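Long-range contacts in trans-4-hydroxy-L-proline dehydratase (Clostridioides difficile 70-100-2010, PDB 6VXC), which catalyses the dehydration of trans-4-hydroxy-L-proline to (S)-1-pyrroline-5-carboxylate by glycyl radical chemistry in the anaerobic breakdown of hydroxyproline: residues F409-C414 with G737-A742; Q725-S730 with I756-F761. All blocks are in the same frame, centred on the assembly; numbering follows the deposited sequence.

Interaction 1: F409-C414 with G737-A742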
# COMPACT_ATOMS: atom_id res chain seq x y z
N PHE A 409 25.20 -7.97 1.19
CA PHE A 409 23.84 -7.80 0.70
C PHE A 409 23.35 -6.38 0.96
O PHE A 409 22.82 -5.72 0.07
CB PHE A 409 22.92 -8.82 1.36
CG PHE A 409 21.47 -8.72 0.91
CD1 PHE A 409 21.06 -9.32 -0.27
CD2 PHE A 409 20.53 -8.04 1.67
CE1 PHE A 409 19.73 -9.23 -0.69
CE2 PHE A 409 19.20 -7.94 1.25
CZ PHE A 409 18.80 -8.55 0.06
N LEU A 410 23.56 -5.88 2.18
CA LEU A 410 23.15 -4.52 2.48
C LEU A 410 23.82 -3.51 1.54
O LEU A 410 23.17 -2.59 1.03
CB LEU A 410 23.48 -4.19 3.94
CG LEU A 410 23.35 -2.73 4.37
CD1 LEU A 410 21.92 -2.20 4.16
CD2 LEU A 410 23.82 -2.55 5.83
N LYS A 411 25.12 -3.68 1.28
CA LYS A 411 25.82 -2.70 0.46
C LYS A 411 25.35 -2.74 -0.99
O LYS A 411 25.26 -1.70 -1.65
CB LYS A 411 27.34 -2.90 0.55
CG LYS A 411 27.91 -2.44 1.90
CD LYS A 411 29.43 -2.57 1.97
CE LYS A 411 30.13 -1.59 1.03
NZ LYS A 411 31.60 -1.57 1.28
N ARG A 412 25.03 -3.93 -1.50
CA ARG A 412 24.45 -4.02 -2.83
C ARG A 412 23.12 -3.28 -2.90
O ARG A 412 22.82 -2.60 -3.90
CB ARG A 412 24.28 -5.49 -3.22
CG ARG A 412 23.63 -5.71 -4.55
CD ARG A 412 24.56 -5.39 -5.71
NE ARG A 412 23.94 -5.75 -6.98
CZ ARG A 412 23.51 -4.87 -7.87
NH1 ARG A 412 23.66 -3.58 -7.63
NH2 ARG A 412 22.94 -5.28 -9.00
N ALA A 413 22.29 -3.41 -1.85
CA ALA A 413 21.05 -2.64 -1.79
C ALA A 413 21.33 -1.14 -1.75
O ALA A 413 20.67 -0.36 -2.44
CB ALA A 413 20.22 -3.06 -0.58
N CYS A 414 22.33 -0.72 -0.96
CA CYS A 414 22.68 0.69 -0.95
C CYS A 414 23.20 1.16 -2.31
O CYS A 414 22.94 2.30 -2.70
CB CYS A 414 23.70 0.98 0.14
SG CYS A 414 23.07 0.81 1.81
N GLY A 737 30.98 6.50 0.57
CA GLY A 737 29.58 6.86 0.49
C GLY A 737 28.67 5.66 0.73
O GLY A 737 27.71 5.74 1.49
N LEU A 738 28.98 4.53 0.08
CA LEU A 738 28.20 3.32 0.33
C LEU A 738 28.24 2.95 1.81
O LEU A 738 27.20 2.66 2.42
CB LEU A 738 28.73 2.15 -0.49
CG LEU A 738 28.40 2.12 -1.97
CD1 LEU A 738 28.84 0.79 -2.56
CD2 LEU A 738 26.91 2.37 -2.16
N ASP A 739 29.43 2.99 2.41
CA ASP A 739 29.55 2.62 3.81
C ASP A 739 28.75 3.58 4.69
O ASP A 739 28.12 3.15 5.66
CB ASP A 739 31.01 2.59 4.25
CG ASP A 739 31.76 1.42 3.65
OD1 ASP A 739 31.10 0.43 3.26
OD2 ASP A 739 33.01 1.49 3.59
N ASN A 740 28.76 4.86 4.35
CA ASN A 740 28.00 5.81 5.16
C ASN A 740 26.51 5.53 5.11
O ASN A 740 25.83 5.57 6.14
CB ASN A 740 28.31 7.25 4.74
CG ASN A 740 29.65 7.74 5.29
OD1 ASN A 740 30.15 7.22 6.28
ND2 ASN A 740 30.22 8.76 4.65
N MET A 741 25.98 5.21 3.93
CA MET A 741 24.57 4.81 3.83
C MET A 741 24.30 3.55 4.63
O MET A 741 23.37 3.50 5.45
CB MET A 741 24.19 4.60 2.36
CG MET A 741 24.27 5.87 1.52
SD MET A 741 23.97 5.59 -0.23
CE MET A 741 22.29 4.89 -0.24
N ALA A 742 25.09 2.51 4.39
CA ALA A 742 24.94 1.24 5.08
C ALA A 742 25.01 1.42 6.59
O ALA A 742 24.24 0.82 7.33
CB ALA A 742 26.03 0.26 4.63
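K411 and D739 make the polar part of this contact, a salt bridge of 2.9 Å from K411 NZ to D739 OD1. The ammonium meets OD1 on its syn side, 20° out of the carboxylate plane. D739 CB points away from helix 407-418 and its carboxylate turns back to the lysine, whose chain reaches it through a bend at chi3 (68°). Both residues are partly exposed, so the ion pair borders an otherwise buried interface.

The apolar part is built round C414. Its SG lies against the backbone N and CA of A742, 3.8 Å from A742 CA, and 4.0 Å from M741 CB. M741 is bent at chi3, which carries its CE to 3.6 Å from C414 O, while L738 CD2 comes within 3.9 Å of C414 C. At the other end of the patch L410 CD2 touches A742 CB at 3.8 Å.

The axes of the two segments pass 9.2 Å apart at 108°, with C414 and A742 facing each other between them. Away from the annotated catalytic residues, this is a steeply crossed helix-helix packing that joins helix 407-418 to helix 734-750, the connecting helix of a beta-alpha-beta unit in the glycine radical region.

Interaction 2: Q725-S730 with I756-F761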
# COMPACT_ATOMS: atom_id res chain seq x y z
N GLN A 725 14.56 9.99 4.03
CA GLN A 725 15.77 10.80 4.15
C GLN A 725 16.33 11.04 2.75
O GLN A 725 16.08 10.26 1.82
CB GLN A 725 16.82 10.15 5.06
CG GLN A 725 16.54 10.26 6.58
CD GLN A 725 16.62 11.69 7.10
OE1 GLN A 725 17.70 12.21 7.35
NE2 GLN A 725 15.46 12.32 7.29
N ARG A 726 17.06 12.13 2.62
CA ARG A 726 17.58 12.59 1.34
C ARG A 726 19.04 13.00 1.50
O ARG A 726 19.39 13.68 2.46
CB ARG A 726 16.74 13.77 0.82
CG ARG A 726 17.34 14.48 -0.35
CD ARG A 726 16.64 15.79 -0.61
NE ARG A 726 17.45 16.59 -1.53
CZ ARG A 726 17.21 17.84 -1.85
NH1 ARG A 726 16.16 18.49 -1.35
NH2 ARG A 726 18.02 18.46 -2.70
N PHE A 727 19.88 12.61 0.55
CA PHE A 727 21.31 12.91 0.60
C PHE A 727 21.74 13.70 -0.63
O PHE A 727 21.28 13.44 -1.74
CB PHE A 727 22.15 11.64 0.66
CG PHE A 727 21.98 10.90 1.93
CD1 PHE A 727 22.37 11.46 3.13
CD2 PHE A 727 21.44 9.63 1.93
CE1 PHE A 727 22.19 10.77 4.30
CE2 PHE A 727 21.28 8.94 3.10
CZ PHE A 727 21.65 9.52 4.28
N ALA A 728 22.65 14.63 -0.41
CA ALA A 728 23.33 15.27 -1.52
C ALA A 728 24.07 14.21 -2.32
O ALA A 728 24.72 13.34 -1.74
CB ALA A 728 24.32 16.32 -1.00
N PRO A 729 23.97 14.23 -3.65
CA PRO A 729 24.69 13.20 -4.43
C PRO A 729 26.19 13.20 -4.17
O PRO A 729 26.81 12.13 -4.17
CB PRO A 729 24.36 13.56 -5.88
CG PRO A 729 23.06 14.36 -5.78
CD PRO A 729 23.14 15.11 -4.49
N SER A 730 26.80 14.34 -3.87
CA SER A 730 28.25 14.35 -3.71
C SER A 730 28.70 13.64 -2.44
O SER A 730 29.84 13.17 -2.38
CB SER A 730 28.79 15.78 -3.73
OG SER A 730 28.11 16.59 -2.79
N ILE A 756 13.60 2.90 6.63
CA ILE A 756 14.19 4.10 6.07
C ILE A 756 14.35 3.90 4.57
O ILE A 756 14.61 2.79 4.09
CB ILE A 756 15.53 4.45 6.78
CG1 ILE A 756 16.00 5.88 6.44
CG2 ILE A 756 16.62 3.43 6.49
CD1 ILE A 756 17.11 6.34 7.37
N GLN A 757 14.19 4.99 3.82
CA GLN A 757 14.35 4.98 2.37
C GLN A 757 14.92 6.33 1.93
O GLN A 757 14.70 7.34 2.60
CB GLN A 757 13.03 4.70 1.66
CG GLN A 757 11.99 5.78 1.90
CD GLN A 757 10.59 5.34 1.48
OE1 GLN A 757 10.28 4.15 1.46
NE2 GLN A 757 9.77 6.31 1.08
N PHE A 758 15.63 6.35 0.80
CA PHE A 758 16.47 7.49 0.44
C PHE A 758 16.10 8.09 -0.92
O PHE A 758 15.83 7.37 -1.89
CB PHE A 758 17.95 7.10 0.41
CG PHE A 758 18.46 6.51 1.70
CD1 PHE A 758 18.43 7.27 2.87
CD2 PHE A 758 18.95 5.21 1.74
CE1 PHE A 758 18.90 6.73 4.07
CE2 PHE A 758 19.42 4.66 2.94
CZ PHE A 758 19.39 5.42 4.11
N ASN A 759 16.09 9.41 -0.98
CA ASN A 759 16.24 10.16 -2.22
C ASN A 759 17.70 10.58 -2.37
O ASN A 759 18.34 10.97 -1.39
CB ASN A 759 15.34 11.40 -2.25
CG ASN A 759 14.00 11.14 -2.92
OD1 ASN A 759 13.94 10.57 -4.01
ND2 ASN A 759 12.93 11.58 -2.29
N VAL A 760 18.21 10.50 -3.60
CA VAL A 760 19.53 11.03 -3.93
C VAL A 760 19.42 11.72 -5.28
O VAL A 760 19.63 11.08 -6.32
CB VAL A 760 20.59 9.92 -3.97
CG1 VAL A 760 22.01 10.50 -4.25
CG2 VAL A 760 20.57 9.11 -2.70
N PHE A 761 19.10 13.00 -5.29
CA PHE A 761 18.90 13.68 -6.56
C PHE A 761 19.60 15.03 -6.55
O PHE A 761 19.91 15.59 -5.50
CB PHE A 761 17.40 13.86 -6.89
CG PHE A 761 16.59 14.60 -5.84
CD1 PHE A 761 16.71 15.97 -5.68
CD2 PHE A 761 15.65 13.92 -5.07
CE1 PHE A 761 15.94 16.66 -4.74
CE2 PHE A 761 14.87 14.59 -4.12
CZ PHE A 761 15.02 15.96 -3.95
O HOH W 1 19.28 14.81 -2.95
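F761 and R726 meet as flat groups: F761 CE1 stands over the centre of one guanidinium face, 3.4 Å from R726 CZ, with the two planes 28° apart. The arginine reaches there with CG anti to its backbone N (chi1 169°) and the chain extended as far as NE. A water accepts from R726 NE and F761 N and donates to F727 O, tying side chain to both backbones. A salt bridge to E806 gives the guanidinium a second, charged partner.

Q725, with about as much surface buried as R726, supplies two of the three backbone bonds, and its CB packs on the F758 ring. Its N donates to Q757 O (3.0 Å) and its O accepts from N759 N (2.9 Å); F727 N then donates to N759 O. This alternation is that of parallel strands, with Q725 paired to F758 and R726 to N759. The Q725 side chain bends away at chi2, touching I756 CD1 through CG, and its OE1 bonds to Q807.

F758 shares the sheet face of Q725, and the F727 ring meets its ring obliquely, planes 44° apart. Strand 724-726 is outermost in its five-stranded mixed sheet, beside 755-759; helix 734-750 packs on F727 and F758, and helix 795-803 on N759 and F761.

In the fold
Interactions 1 and 2 have centres 12 Å apart and share one beta-alpha-beta unit: strand 724-726, helix 734-750 and strand 755-759 follow one another in the chain. Interaction 2 pairs the two strands, whereas interaction 1 joins the intervening helix to helix 407-418, more than 300 residues earlier. The contacts touch directly, M741 CE lying 3.9 Å from F758 CD2. In the chain, helix 407-418 comes between strands 396-401 and 426-428 of the same mixed sheet, and 426-428 is the antiparallel neighbour of 755-759. Sheet and helix packing thus both connect the PFL-like and glycine radical sequence regions, on one side of the chain's centre.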